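Local coordinates for methyltransferase (PDB 5N5D), which probably transfers a methyl group from S-adenosylmethionine to a hydroxyl oxygen of an intermediate in the biosynthesis of tomaymycin, at residues 27-38 with 97-108. Sequence-based numbering, arbitrary orientation.
With SAM (S-adenosylmethionine), chain H; SO4 (sulfate ion), chain I.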
# COMPACT_ATOMS: atom_id res chain seq x y z
N ALA A 27 1.55 -9.35 22.84
CA ALA A 27 1.04 -10.35 21.91
C ALA A 27 1.78 -10.30 20.58
O ALA A 27 2.19 -11.33 20.04
CB ALA A 27 -0.46 -10.16 21.71
N LEU A 28 1.98 -9.09 20.04
CA LEU A 28 2.67 -8.96 18.76
C LEU A 28 4.14 -9.32 18.87
O LEU A 28 4.68 -10.02 18.01
CB LEU A 28 2.52 -7.53 18.23
CG LEU A 28 1.18 -7.20 17.57
CD1 LEU A 28 1.04 -5.70 17.35
CD2 LEU A 28 1.03 -7.95 16.25
N SER A 29 4.82 -8.84 19.92
CA SER A 29 6.24 -9.15 20.06
C SER A 29 6.46 -10.64 20.24
O SER A 29 7.47 -11.18 19.77
CB SER A 29 6.84 -8.35 21.22
OG SER A 29 6.21 -8.68 22.44
N LYS A 30 5.54 -11.32 20.93
CA LYS A 30 5.65 -12.77 21.08
C LYS A 30 5.33 -13.48 19.77
O LYS A 30 6.05 -14.41 19.38
CB LYS A 30 4.72 -13.26 22.19
CG LYS A 30 5.10 -12.81 23.60
CD LYS A 30 4.11 -13.31 24.67
CE LYS A 30 4.21 -14.81 24.90
NZ LYS A 30 3.41 -15.25 26.08
N ALA A 31 4.27 -13.06 19.09
CA ALA A 31 3.90 -13.68 17.82
C ALA A 31 5.05 -13.56 16.82
O ALA A 31 5.28 -14.47 16.01
CB ALA A 31 2.64 -13.03 17.26
N ALA A 32 5.78 -12.45 16.86
CA ALA A 32 6.89 -12.24 15.93
C ALA A 32 8.01 -13.26 16.11
O ALA A 32 8.85 -13.38 15.21
CB ALA A 32 7.45 -10.83 16.10
N GLN A 33 8.06 -13.97 17.23
CA GLN A 33 9.11 -14.94 17.50
C GLN A 33 8.67 -16.38 17.26
O GLN A 33 9.39 -17.31 17.62
CB GLN A 33 9.61 -14.78 18.95
CG GLN A 33 10.09 -13.37 19.29
CD GLN A 33 11.33 -12.96 18.50
OE1 GLN A 33 12.05 -13.80 17.98
NE2 GLN A 33 11.57 -11.65 18.40
N ALA A 34 7.49 -16.58 16.66
CA ALA A 34 6.96 -17.93 16.48
C ALA A 34 7.94 -18.83 15.74
O ALA A 34 8.02 -20.03 16.02
CB ALA A 34 5.63 -17.87 15.74
N HIS A 35 8.67 -18.27 14.78
CA HIS A 35 9.58 -19.09 13.98
C HIS A 35 10.68 -19.72 14.84
O HIS A 35 11.15 -20.82 14.53
CB HIS A 35 10.19 -18.26 12.86
CG HIS A 35 10.95 -17.06 13.33
ND1 HIS A 35 10.34 -15.96 13.90
CD2 HIS A 35 12.28 -16.79 13.32
CE1 HIS A 35 11.25 -15.06 14.21
NE2 HIS A 35 12.44 -15.54 13.87
N ARG A 36 11.10 -19.03 15.90
CA ARG A 36 12.14 -19.58 16.76
C ARG A 36 11.65 -20.81 17.50
O ARG A 36 12.41 -21.77 17.69
CB ARG A 36 12.61 -18.51 17.74
CG ARG A 36 13.29 -17.32 17.07
CD ARG A 36 13.71 -16.28 18.09
NE ARG A 36 14.43 -15.17 17.47
CZ ARG A 36 14.81 -14.07 18.12
NH1 ARG A 36 14.52 -13.92 19.40
NH2 ARG A 36 15.46 -13.12 17.47
N GLU A 37 10.39 -20.80 17.94
CA GLU A 37 9.82 -21.98 18.58
C GLU A 37 9.88 -23.20 17.67
O GLU A 37 10.04 -24.33 18.16
CB GLU A 37 8.37 -21.70 19.00
CG GLU A 37 7.62 -22.92 19.53
CD GLU A 37 6.23 -22.57 20.03
OE1 GLU A 37 5.95 -21.37 20.24
OE2 GLU A 37 5.41 -23.50 20.21
N PHE A 38 9.76 -23.00 16.36
CA PHE A 38 9.63 -24.11 15.42
C PHE A 38 10.85 -24.28 14.52
O PHE A 38 10.79 -25.04 13.55
CB PHE A 38 8.37 -23.90 14.56
CG PHE A 38 7.11 -23.77 15.37
CD1 PHE A 38 6.62 -24.86 16.08
CD2 PHE A 38 6.42 -22.58 15.42
CE1 PHE A 38 5.46 -24.74 16.83
CE2 PHE A 38 5.27 -22.46 16.17
CZ PHE A 38 4.79 -23.54 16.87
N SER A 97 0.27 -27.29 15.06
CA SER A 97 1.11 -26.70 16.11
C SER A 97 1.25 -25.19 15.92
O SER A 97 1.27 -24.44 16.90
CB SER A 97 2.48 -27.37 16.14
OG SER A 97 3.19 -27.14 14.94
N PHE A 98 1.38 -24.74 14.67
CA PHE A 98 1.42 -23.30 14.40
C PHE A 98 0.10 -22.66 14.80
O PHE A 98 0.07 -21.63 15.48
CB PHE A 98 1.70 -23.03 12.92
CG PHE A 98 2.99 -23.62 12.40
CD1 PHE A 98 3.91 -24.22 13.24
CD2 PHE A 98 3.27 -23.56 11.04
CE1 PHE A 98 5.09 -24.76 12.73
CE2 PHE A 98 4.44 -24.09 10.53
CZ PHE A 98 5.35 -24.70 11.38
N ALA A 99 -1.02 -23.25 14.36
CA ALA A 99 -2.32 -22.68 14.66
C ALA A 99 -2.56 -22.58 16.16
O ALA A 99 -3.19 -21.63 16.63
CB ALA A 99 -3.42 -23.52 13.99
N GLU A 100 -2.08 -23.57 16.92
CA GLU A 100 -2.25 -23.53 18.37
C GLU A 100 -1.42 -22.41 18.98
O GLU A 100 -1.87 -21.74 19.92
CB GLU A 100 -1.86 -24.88 18.97
CG GLU A 100 -2.85 -26.01 18.66
CD GLU A 100 -2.40 -27.36 19.17
OE1 GLU A 100 -1.22 -27.50 19.56
OE2 GLU A 100 -3.23 -28.30 19.19
N SER A 101 -0.21 -22.19 18.47
CA SER A 101 0.59 -21.05 18.90
C SER A 101 -0.13 -19.74 18.59
O SER A 101 -0.23 -18.85 19.45
CB SER A 101 1.97 -21.10 18.22
OG SER A 101 2.79 -20.02 18.63
N ALA A 102 -0.65 -19.62 17.37
CA ALA A 102 -1.39 -18.41 17.01
C ALA A 102 -2.58 -18.18 17.93
O ALA A 102 -2.87 -17.04 18.31
CB ALA A 102 -1.84 -18.50 15.55
N ALA A 103 -3.29 -19.25 18.29
CA ALA A 103 -4.44 -19.11 19.18
C ALA A 103 -4.03 -18.45 20.49
O ALA A 103 -4.75 -17.60 21.02
CB ALA A 103 -5.07 -20.47 19.44
N SER A 104 -2.87 -18.84 21.02
CA SER A 104 -2.40 -18.24 22.27
C SER A 104 -2.10 -16.76 22.10
O SER A 104 -2.40 -15.95 22.98
CB SER A 104 -1.17 -18.99 22.76
OG SER A 104 -1.47 -20.34 23.08
N ARG A 105 -1.49 -16.38 20.97
CA ARG A 105 -1.21 -14.98 20.70
C ARG A 105 -2.49 -14.17 20.54
O ARG A 105 -2.60 -13.05 21.04
CB ARG A 105 -0.36 -14.83 19.43
CG ARG A 105 0.93 -15.63 19.41
CD ARG A 105 1.94 -15.15 20.43
NE ARG A 105 1.70 -15.70 21.77
CZ ARG A 105 2.03 -16.93 22.15
NH1 ARG A 105 2.60 -17.77 21.29
NH2 ARG A 105 1.78 -17.32 23.39
N LEU A 106 -3.47 -14.72 19.82
CA LEU A 106 -4.71 -13.98 19.61
C LEU A 106 -5.46 -13.76 20.91
O LEU A 106 -6.10 -12.72 21.10
CB LEU A 106 -5.58 -14.72 18.59
CG LEU A 106 -4.96 -14.75 17.19
CD1 LEU A 106 -5.61 -15.85 16.36
CD2 LEU A 106 -5.09 -13.40 16.50
N ALA A 107 -5.39 -14.73 21.83
CA ALA A 107 -5.98 -14.54 23.15
C ALA A 107 -5.25 -13.44 23.92
O ALA A 107 -5.88 -12.55 24.50
CB ALA A 107 -5.94 -15.86 23.92
N GLU A 108 -3.91 -13.49 23.93
CA GLU A 108 -3.13 -12.44 24.57
C GLU A 108 -3.45 -11.08 23.98
O GLU A 108 -3.48 -10.07 24.69
CB GLU A 108 -1.63 -12.73 24.41
CG GLU A 108 -1.13 -13.96 25.18
CD GLU A 108 0.22 -14.47 24.68
OE1 GLU A 108 0.75 -13.93 23.68
OE2 GLU A 108 0.76 -15.41 25.30
N SAM H . 0.63 -14.72 7.45
CA SAM H . 1.66 -15.06 8.46
C SAM H . 2.25 -13.75 9.09
O SAM H . 2.52 -12.82 8.29
OXT SAM H . 2.42 -13.73 10.32
CB SAM H . 2.79 -15.90 7.83
CG SAM H . 2.24 -17.06 7.00
SD SAM H . 3.64 -18.08 6.48
CE SAM H . 4.33 -17.07 5.22
C5' SAM H . 2.85 -19.34 5.42
C4' SAM H . 1.97 -20.30 6.21
O4' SAM H . 1.10 -21.04 5.32
C3' SAM H . 2.73 -21.33 7.05
O3' SAM H . 2.33 -21.23 8.41
C2' SAM H . 2.37 -22.67 6.39
O2' SAM H . 2.28 -23.74 7.33
C1' SAM H . 1.00 -22.36 5.81
N9 SAM H . 0.58 -23.22 4.72
C8 SAM H . 1.36 -23.72 3.71
N7 SAM H . 0.69 -24.42 2.82
C5 SAM H . -0.61 -24.39 3.29
C6 SAM H . -1.81 -24.93 2.79
N6 SAM H . -1.89 -25.65 1.66
N1 SAM H . -2.95 -24.70 3.48
C2 SAM H . -2.87 -23.98 4.61
N3 SAM H . -1.80 -23.42 5.18
C4 SAM H . -0.69 -23.66 4.46
S SO4 I . 15.35 -14.24 14.22
O1 SO4 I . 14.23 -13.38 14.63
O2 SO4 I . 16.61 -13.59 14.56
O3 SO4 I . 15.28 -14.47 12.78
O4 SO4 I . 15.26 -15.51 14.93
O HOH W 1 5.07 -17.08 19.28
O HOH W 2 3.16 -20.55 22.02
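Phe-38 presents one ring face to the edge of Phe-98, whose CE1 lies 3.5 Å from Phe-38 CG in an edge-to-face pair with planes at 53°. The CG of Glu-37 covers the other face over its centre, and Ser-101 CB meets the ring edge. Phe-98, part of the S-adenosylmethionine pocket, turns its far edge to the ribose, CD2 standing 3.6 Å from O3' of the cofactor. At the edge of the Arg-105 guanidinium, NE and NH2 grip Glu-108 side-on, with NE 2.8 Å from OE1. Bent at chi2 and chi3 (82°), the arginine folds back onto this carboxylate and lays CD 3.4 Å from Ala-31 N. In one of its two conformers, Lys-30 lays CE over a guanidinium face and makes a less certain salt bridge from NZ to Glu-108 OE2 (2.8 Å), from the carboxylate face opposite Arg-105 NH2. With an alanine in place of Arg-105, the Glu-108 carboxylate would probably lose its two-nitrogen grip and a gap would open beside Ala-31. Helix 27-31 runs nearly antiparallel to helix 97-108 (163°, axes 9.0 Å apart), which packs through Ala-99 and Leu-106 on strand 115-119 of the Rossmann-like sheet, while Leu-28 reaches helix 74-80.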